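Local coordinates for protein lectin (Pleurotus ostreatus, PDB 6T0Q) that probably binds galactose and N-acetylgalactosamine sugars through calcium-dependent sites in a pair of carbohydrate-binding-module-like beta domains, at residues L30-I36 / G126-S130; S198-S204 / A333-F339. All coordinates share one frame. Residues are numbered along the deposited sequence.

Contact 1. Residues L30-I36 / G126-S130; sequences LSTSKWI and GIMAS. Unlike the reference sequence in segment 30-36: Ser-31 (reference Asn), Thr-32 (reference Ala).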
ATOM      1  N   LEU A  30       6.939  27.500  23.930  1.00 20.82           N
ATOM      2  CA  LEU A  30       7.809  27.312  25.086  1.00 23.06           C
ATOM      3  C   LEU A  30       7.428  28.195  26.265  1.00 24.23           C
ATOM      4  O   LEU A  30       8.064  28.100  27.322  1.00 19.78           O
ATOM      5  CB  LEU A  30       9.261  27.584  24.688  1.00 17.70           C
ATOM      6  CG  LEU A  30       9.895  26.543  23.757  1.00 20.33           C
ATOM      7  CD1 LEU A  30      11.296  27.006  23.403  1.00 20.72           C
ATOM      8  CD2 LEU A  30       9.928  25.171  24.426  1.00 16.76           C
ATOM      9  N   SER A  31       6.392  29.027  26.108  1.00 22.29           N
ATOM     10  CA  SER A  31       6.097  30.093  27.071  1.00 23.51           C
ATOM     11  C   SER A  31       5.857  29.561  28.477  1.00 24.97           C
ATOM     12  O   SER A  31       6.186  30.233  29.462  1.00 25.65           O
ATOM     13  CB  SER A  31       4.870  30.887  26.612  1.00 31.37           C
ATOM     14  OG  SER A  31       5.044  31.340  25.276  1.00 45.35           O
ATOM     15  N   THR A  32       5.247  28.381  28.603  1.00 18.67           N
ATOM     16  CA  THR A  32       4.954  27.835  29.921  1.00 23.36           C
ATOM     17  C   THR A  32       5.999  26.831  30.385  1.00 24.05           C
ATOM     18  O   THR A  32       5.846  26.243  31.460  1.00 23.74           O
ATOM     19  CB  THR A  32       3.570  27.189  29.941  1.00 28.93           C
ATOM     20  OG1 THR A  32       3.563  26.043  29.085  1.00 35.17           O
ATOM     21  CG2 THR A  32       2.515  28.182  29.463  1.00 38.29           C
ATOM     22  N   SER A  33       7.064  26.636  29.621  1.00 17.61           N
ATOM     23  CA  SER A  33       8.022  25.598  29.960  1.00 18.75           C
ATOM     24  C   SER A  33       9.087  26.125  30.917  1.00 22.99           C
ATOM     25  O   SER A  33       9.302  27.335  31.040  1.00 22.67           O
ATOM     26  CB  SER A  33       8.674  25.044  28.686  1.00 19.55           C
ATOM     27  OG  SER A  33       9.547  23.971  29.003  1.00 26.93           O
ATOM     28  N   LYS A  34       9.771  25.193  31.591  1.00 18.12           N
ATOM     29  CA  LYS A  34      10.854  25.516  32.512  1.00 17.09           C
ATOM     30  C   LYS A  34      12.153  24.833  32.092  1.00 17.98           C
ATOM     31  O   LYS A  34      12.149  23.728  31.541  1.00 20.61           O
ATOM     32  CB  LYS A  34      10.528  25.085  33.960  1.00 19.37           C
ATOM     33  CG  LYS A  34       9.111  25.434  34.461  1.00 24.73           C
ATOM     34  CD  LYS A  34       8.904  26.935  34.529  1.00 32.10           C
ATOM     35  CE  LYS A  34       7.502  27.289  35.049  1.00 40.05           C
ATOM     36  NZ  LYS A  34       7.202  28.739  34.830  1.00 44.53           N
ATOM     37  N   TRP A  35      13.265  25.510  32.366  1.00 16.80           N
ATOM     38  CA  TRP A  35      14.585  24.896  32.292  1.00 17.34           C
ATOM     39  C   TRP A  35      14.786  23.983  33.497  1.00 20.81           C
ATOM     40  O   TRP A  35      14.480  24.372  34.628  1.00 19.69           O
ATOM     41  CB  TRP A  35      15.666  25.982  32.291  1.00 15.14           C
ATOM     42  CG  TRP A  35      15.656  26.838  31.066  1.00 16.56           C
ATOM     43  CD1 TRP A  35      15.084  28.075  30.921  1.00 19.25           C
ATOM     44  CD2 TRP A  35      16.259  26.519  29.808  1.00 17.55           C
ATOM     45  NE1 TRP A  35      15.291  28.537  29.636  1.00 18.30           N
ATOM     46  CE2 TRP A  35      16.008  27.598  28.936  1.00 18.92           C
ATOM     47  CE3 TRP A  35      16.981  25.416  29.333  1.00 17.64           C
ATOM     48  CZ2 TRP A  35      16.454  27.609  27.612  1.00 22.66           C
ATOM     49  CZ3 TRP A  35      17.424  25.427  28.012  1.00 23.19           C
ATOM     50  CH2 TRP A  35      17.158  26.515  27.172  1.00 18.70           C
ATOM     51  N   ILE A  36      15.316  22.777  33.277  1.00 17.94           N
ATOM     52  CA  ILE A  36      15.609  21.910  34.412  1.00 19.58           C
ATOM     53  C   ILE A  36      17.032  21.384  34.326  1.00 22.54           C
ATOM     54  O   ILE A  36      17.615  21.240  33.243  1.00 18.63           O
ATOM     55  CB  ILE A  36      14.621  20.734  34.545  1.00 18.39           C
ATOM     56  CG1 ILE A  36      14.653  19.843  33.300  1.00 18.37           C
ATOM     57  CG2 ILE A  36      13.219  21.254  34.857  1.00 19.65           C
ATOM     58  CD1 ILE A  36      13.701  18.631  33.401  1.00 20.74           C
ATOM     59  N   GLY A 126      21.152  23.210  31.402  1.00 19.94           N
ATOM     60  CA  GLY A 126      19.705  23.117  31.453  1.00 21.69           C
ATOM     61  C   GLY A 126      19.093  22.514  30.209  1.00 23.01           C
ATOM     62  O   GLY A 126      19.680  22.578  29.123  1.00 21.01           O
ATOM     63  N   ILE A 127      17.923  21.900  30.354  1.00 17.75           N
ATOM     64  CA  ILE A 127      17.135  21.475  29.208  1.00 16.68           C
ATOM     65  C   ILE A 127      15.735  22.043  29.373  1.00 19.90           C
ATOM     66  O   ILE A 127      15.239  22.225  30.491  1.00 18.85           O
ATOM     67  CB  ILE A 127      17.083  19.933  29.031  1.00 24.14           C
ATOM     68  CG1 ILE A 127      16.457  19.277  30.246  1.00 30.13           C
ATOM     69  CG2 ILE A 127      18.486  19.351  28.735  1.00 25.83           C
ATOM     70  CD1 ILE A 127      15.999  17.853  29.995  1.00 36.88           C
ATOM     71  N   MET A 128      15.097  22.320  28.244  1.00 18.33           N
ATOM     72  CA  MET A 128      13.748  22.857  28.221  1.00 19.42           C
ATOM     73  C   MET A 128      13.007  22.219  27.059  1.00 19.54           C
ATOM     74  O   MET A 128      13.562  22.096  25.967  1.00 21.22           O
ATOM     75  CB  MET A 128      13.751  24.386  28.061  1.00 18.33           C
ATOM     76  CG  MET A 128      12.386  24.960  27.640  1.00 22.39           C
ATOM     77  SD  MET A 128      12.396  26.752  27.378  1.00 24.35           S
ATOM     78  CE  MET A 128      12.225  27.313  29.058  1.00 19.45           C
ATOM     79  N   ALA A 129      11.766  21.796  27.298  1.00 17.82           N
ATOM     80  CA  ALA A 129      10.968  21.230  26.223  1.00 20.10           C
ATOM     81  C   ALA A 129       9.496  21.528  26.463  1.00 22.11           C
ATOM     82  O   ALA A 129       9.056  21.669  27.606  1.00 18.89           O
ATOM     83  CB  ALA A 129      11.180  19.716  26.092  1.00 17.30           C
ATOM     84  N   SER A 130       8.756  21.672  25.364  1.00 19.06           N
ATOM     85  CA  SER A 130       7.303  21.594  25.338  1.00 18.93           C
ATOM     86  C   SER A 130       6.896  20.410  24.483  1.00 20.12           C
ATOM     87  O   SER A 130       7.459  20.188  23.406  1.00 19.56           O
ATOM     88  CB  SER A 130       6.632  22.858  24.754  1.00 24.37           C
ATOM     89  OG  SER A 130       6.522  23.873  25.736  1.00 37.37           O
TER
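A methionine methyl lying on a tryptophan face is the striking feature here: Met-128 CE sits 3.6 Å from the centroid of the five-membered ring of Trp-35, a CH-pi contact, while Met-128 SD stands 4.3 Å from the same centroid, adding a Met-aromatic interaction. Met-128 loses more surface to the other segment than any other residue here, and its CG also packs 4.1 Å from Leu-30 CD2. The example shows how a short strand can be fastened with few backbone bonds. The strand through Ile-36 runs antiparallel to 126-130, with 142° between the N-to-C directions of the short segments, and a single hydrogen-bonded pair joins them: Ile-36 N to Ile-127 O at 2.8 Å and Ile-127 N to Ile-36 O at 3.0 Å. Beyond this pair the backbones part, and a side chain takes over, Ser-33 OG donating to Ala-129 O at 2.7 Å. A type I turn from Leu-30 to Ser-33 brings Leu-30 back over the far end. Gly-126 meets the edge of the indole, with Trp-35 CE3 3.7 Å from Gly-126 C; a side chain would crowd the ring here. Gly-126 also bonds through its backbone to the calcium ligand Asp-77, which directly follows strand 67-76. That strand flanks 126-130, strand 140-144 adjoins its Ser-130 end, and strand 174-178 pairs with 34-37.

Contact 2. Residues S198-S204 / A333-F339; sequences SNWIWTS and AKIIGAF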
ATOM      1  N   SER A 198      13.612  21.207  -0.057  1.00 22.57           N
ATOM      2  CA  SER A 198      12.493  20.989  -0.965  0.58 22.17           C
ATOM      3  C   SER A 198      12.692  21.805  -2.238  1.00 22.62           C
ATOM      4  O   SER A 198      13.590  22.648  -2.333  1.00 21.13           O
ATOM      5  CB  SER A 198      11.165  21.355  -0.291  0.58 21.53           C
ATOM      6  OG  SER A 198      10.989  20.599   0.891  0.58 20.29           O
ATOM      7  N   ASN A 199      11.847  21.534  -3.234  1.00 19.95           N
ATOM      8  CA  ASN A 199      11.950  22.185  -4.536  1.00 20.60           C
ATOM      9  C   ASN A 199      10.623  22.798  -4.944  1.00 22.92           C
ATOM     10  O   ASN A 199       9.556  22.230  -4.689  1.00 20.21           O
ATOM     11  CB  ASN A 199      12.359  21.202  -5.652  1.00 21.63           C
ATOM     12  CG  ASN A 199      13.605  20.441  -5.324  1.00 25.44           C
ATOM     13  OD1 ASN A 199      14.709  20.931  -5.530  1.00 25.36           O
ATOM     14  ND2 ASN A 199      13.439  19.231  -4.794  1.00 23.42           N
ATOM     15  N   TRP A 200      10.696  23.942  -5.616  1.00 19.58           N
ATOM     16  CA  TRP A 200       9.559  24.396  -6.393  1.00 22.68           C
ATOM     17  C   TRP A 200       9.403  23.484  -7.603  1.00 23.00           C
ATOM     18  O   TRP A 200      10.369  23.253  -8.339  1.00 18.92           O
ATOM     19  CB  TRP A 200       9.763  25.837  -6.849  1.00 20.50           C
ATOM     20  CG  TRP A 200       9.896  26.853  -5.746  1.00 20.25           C
ATOM     21  CD1 TRP A 200      11.054  27.300  -5.171  1.00 20.19           C
ATOM     22  CD2 TRP A 200       8.830  27.575  -5.117  1.00 16.90           C
ATOM     23  NE1 TRP A 200      10.772  28.256  -4.220  1.00 21.44           N
ATOM     24  CE2 TRP A 200       9.414  28.444  -4.170  1.00 19.09           C
ATOM     25  CE3 TRP A 200       7.440  27.576  -5.270  1.00 19.86           C
ATOM     26  CZ2 TRP A 200       8.656  29.306  -3.376  1.00 19.10           C
ATOM     27  CZ3 TRP A 200       6.686  28.437  -4.479  1.00 22.51           C
ATOM     28  CH2 TRP A 200       7.300  29.290  -3.545  1.00 19.50           C
ATOM     29  N   ILE A 201       8.203  22.934  -7.794  1.00 21.48           N
ATOM     30  CA  ILE A 201       7.927  22.077  -8.942  1.00 21.82           C
ATOM     31  C   ILE A 201       6.754  22.655  -9.723  1.00 23.90           C
ATOM     32  O   ILE A 201       5.989  23.491  -9.229  1.00 20.29           O
ATOM     33  CB  ILE A 201       7.639  20.606  -8.545  1.00 19.86           C
ATOM     34  CG1 ILE A 201       6.378  20.501  -7.671  1.00 20.94           C
ATOM     35  CG2 ILE A 201       8.850  19.994  -7.835  1.00 19.36           C
ATOM     36  CD1 ILE A 201       5.979  19.046  -7.339  1.00 18.29           C
ATOM     37  N   TRP A 202       6.623  22.196 -10.965  1.00 19.19           N
ATOM     38  CA  TRP A 202       5.475  22.527 -11.801  1.00 20.78           C
ATOM     39  C   TRP A 202       5.376  21.458 -12.882  1.00 25.33           C
ATOM     40  O   TRP A 202       6.158  20.502 -12.904  1.00 26.71           O
ATOM     41  CB  TRP A 202       5.605  23.934 -12.402  1.00 18.60           C
ATOM     42  CG  TRP A 202       4.284  24.568 -12.775  1.00 22.23           C
ATOM     43  CD1 TRP A 202       3.800  24.787 -14.045  1.00 24.28           C
ATOM     44  CD2 TRP A 202       3.283  25.068 -11.874  1.00 21.82           C
ATOM     45  NE1 TRP A 202       2.570  25.401 -13.979  1.00 22.43           N
ATOM     46  CE2 TRP A 202       2.228  25.577 -12.660  1.00 24.36           C
ATOM     47  CE3 TRP A 202       3.183  25.141 -10.474  1.00 22.88           C
ATOM     48  CZ2 TRP A 202       1.084  26.146 -12.096  1.00 23.91           C
ATOM     49  CZ3 TRP A 202       2.049  25.703  -9.916  1.00 23.53           C
ATOM     50  CH2 TRP A 202       1.014  26.205 -10.728  1.00 21.10           C
ATOM     51  N   THR A 203       4.391  21.606 -13.767  1.00 25.40           N
ATOM     52  CA  THR A 203       4.393  20.790 -14.972  1.00 26.01           C
ATOM     53  C   THR A 203       5.472  21.295 -15.927  1.00 28.89           C
ATOM     54  O   THR A 203       6.023  22.392 -15.767  1.00 24.63           O
ATOM     55  CB  THR A 203       3.021  20.800 -15.648  1.00 26.87           C
ATOM     56  OG1 THR A 203       2.437  22.103 -15.526  1.00 27.68           O
ATOM     57  CG2 THR A 203       2.101  19.773 -15.005  1.00 28.21           C
ATOM     58  N   SER A 204       5.774  20.484 -16.939  1.00 31.46           N
ATOM     59  CA  SER A 204       6.923  20.756 -17.793  1.00 34.72           C
ATOM     60  C   SER A 204       6.669  21.854 -18.825  1.00 34.70           C
ATOM     61  O   SER A 204       7.582  22.165 -19.595  1.00 34.14           O
ATOM     62  CB  SER A 204       7.374  19.464 -18.487  1.00 35.74           C
ATOM     63  OG  SER A 204       6.317  18.902 -19.239  1.00 38.93           O
ATOM     64  N   ALA A 333       6.903  15.397 -12.246  1.00 29.11           N
ATOM     65  CA  ALA A 333       6.947  16.837 -12.018  1.00 26.53           C
ATOM     66  C   ALA A 333       8.322  17.385 -12.383  1.00 25.03           C
ATOM     67  O   ALA A 333       9.345  16.710 -12.231  1.00 24.96           O
ATOM     68  CB  ALA A 333       6.626  17.162 -10.551  1.00 23.12           C
ATOM     69  N   LYS A 334       8.342  18.625 -12.865  1.00 23.54           N
ATOM     70  CA  LYS A 334       9.582  19.303 -13.226  1.00 26.22           C
ATOM     71  C   LYS A 334      10.065  20.145 -12.053  1.00 25.99           C
ATOM     72  O   LYS A 334       9.297  20.928 -11.484  1.00 23.53           O
ATOM     73  CB  LYS A 334       9.377  20.199 -14.448  1.00 23.90           C
ATOM     74  CG  LYS A 334      10.623  20.988 -14.865  1.00 25.75           C
ATOM     75  CD  LYS A 334      10.348  21.843 -16.090  1.00 28.53           C
ATOM     76  CE  LYS A 334      11.582  22.676 -16.467  1.00 34.13           C
ATOM     77  NZ  LYS A 334      11.362  23.452 -17.720  1.00 34.86           N
ATOM     78  N   ILE A 335      11.332  19.985 -11.695  1.00 21.31           N
ATOM     79  CA  ILE A 335      11.938  20.841 -10.678  1.00 22.45           C
ATOM     80  C   ILE A 335      12.246  22.191 -11.311  1.00 25.09           C
ATOM     81  O   ILE A 335      13.017  22.279 -12.270  1.00 25.21           O
ATOM     82  CB  ILE A 335      13.199  20.199 -10.085  1.00 26.48           C
ATOM     83  CG1 ILE A 335      12.799  19.066  -9.131  1.00 25.18           C
ATOM     84  CG2 ILE A 335      14.025  21.235  -9.325  1.00 23.12           C
ATOM     85  CD1 ILE A 335      13.978  18.297  -8.564  1.00 31.05           C
ATOM     86  N   ILE A 336      11.594  23.239 -10.809  1.00 22.82           N
ATOM     87  CA  ILE A 336      11.890  24.589 -11.273  1.00 22.57           C
ATOM     88  C   ILE A 336      13.154  25.109 -10.603  1.00 25.39           C
ATOM     89  O   ILE A 336      13.993  25.748 -11.246  1.00 24.17           O
ATOM     90  CB  ILE A 336      10.681  25.509 -11.014  1.00 24.67           C
ATOM     91  CG1 ILE A 336       9.394  24.859 -11.538  1.00 24.31           C
ATOM     92  CG2 ILE A 336      10.913  26.899 -11.627  1.00 26.32           C
ATOM     93  CD1 ILE A 336       9.450  24.407 -13.022  1.00 20.29           C
ATOM     94  N   GLY A 337      13.312  24.830  -9.310  1.00 21.41           N
ATOM     95  CA  GLY A 337      14.530  25.183  -8.594  1.00 19.45           C
ATOM     96  C   GLY A 337      14.427  24.717  -7.152  1.00 21.70           C
ATOM     97  O   GLY A 337      13.335  24.451  -6.641  1.00 22.15           O
ATOM     98  N   ALA A 338      15.588  24.598  -6.513  1.00 18.59           N
ATOM     99  CA  ALA A 338      15.578  24.317  -5.081  1.00 22.41           C
ATOM    100  C   ALA A 338      15.072  25.543  -4.328  1.00 23.73           C
ATOM    101  O   ALA A 338      15.164  26.670  -4.816  1.00 22.16           O
ATOM    102  CB  ALA A 338      16.975  23.944  -4.584  1.00 21.60           C
ATOM    103  N   PHE A 339      14.538  25.324  -3.127  1.00 23.19           N
ATOM    104  CA  PHE A 339      14.079  26.454  -2.324  1.00 20.29           C
ATOM    105  C   PHE A 339      15.196  27.472  -2.181  1.00 24.31           C
ATOM    106  O   PHE A 339      16.334  27.115  -1.869  1.00 20.99           O
ATOM    107  CB  PHE A 339      13.622  26.013  -0.934  1.00 17.70           C
ATOM    108  CG  PHE A 339      13.221  27.171  -0.058  1.00 19.59           C
ATOM    109  CD1 PHE A 339      12.088  27.917  -0.363  1.00 20.48           C
ATOM    110  CD2 PHE A 339      13.993  27.544   1.033  1.00 20.27           C
ATOM    111  CE1 PHE A 339      11.712  29.003   0.423  1.00 22.99           C
ATOM    112  CE2 PHE A 339      13.621  28.626   1.831  1.00 22.34           C
ATOM    113  CZ  PHE A 339      12.479  29.357   1.520  1.00 21.83           C
TER
HETATM  114  O   HOH W   1      10.172  21.639 -19.784  1.00 36.49           O
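Two indoles, those of Trp-200 and Trp-202, leave the same face of strand 199-202, and the hollow to follow lies at their roots. Ile-336 of strand 334-338 packs there, on that side: its CD1 lies 3.9 Å from Trp-202 CB, and its CB is 4.3 Å from Trp-200 CB. On the other face Ile-201 CD1 rests 3.8 Å from Ala-333 CB, while its CG2 is 4.3 Å from Ile-335 CG1, so that this isoleucine is flanked by a small side chain and a branched one. The fit is built around a classic beta bulge, in which Ile-336 and Gly-337 together face Trp-200. Trp-200 O accepts from Ile-336 N at 2.8 Å and, weakly, from Gly-337 N at 3.5 Å, and the extra residue shifts the antiparallel register by one. Ile-336, with a psi of -41°, is thereby turned toward the opposing strand. Regular pairing frames the bulge, with Trp-202 N to Lys-334 O at 3.0 Å and Lys-334 N to Trp-202 O at 2.9 Å before it, and Trp-200 N to Gly-337 O at 2.9 Å after; Phe-339 N to Ser-198 O, also 2.9 Å, closes that end. There Phe-339 CD1 approaches Trp-200 NE1 to 4.1 Å, and Trp-344 stacks on the same indole. Trp-202 reaches inward to the calcium ligand Asn-281. At the other end Lys-334 passes Ser-204, its CD 4.0 Å from Ser-204 CA; Lys-334 NZ bonds to Asn-206 O and, at 3.0 Å, to a water that donates to Ser-204 O at 2.6 Å.

Overall arrangement
Both contacts seat a short antiparallel strand against a distant part of the chain, each close to a calcium site, yet they lie on opposite sides of the chain's centre, with centres about 39 Å apart and no touch. Contact 1 is buried, and its strands belong to different sheets; apolar and sulfur-aromatic packing supplements one pair of backbone bonds and the Ser-33 OG to Ala-129 O bond. Contact 2 is partly buried and joins neighbouring strands of one sheet, so backbone pairing dominates, while lysine and water mark its open side. The Lys-Trp-Ile and Asn-Trp-Ile sequences hold comparable places, Trp-35 and Trp-200 each meeting a second tryptophan, consistent with two related domains in series.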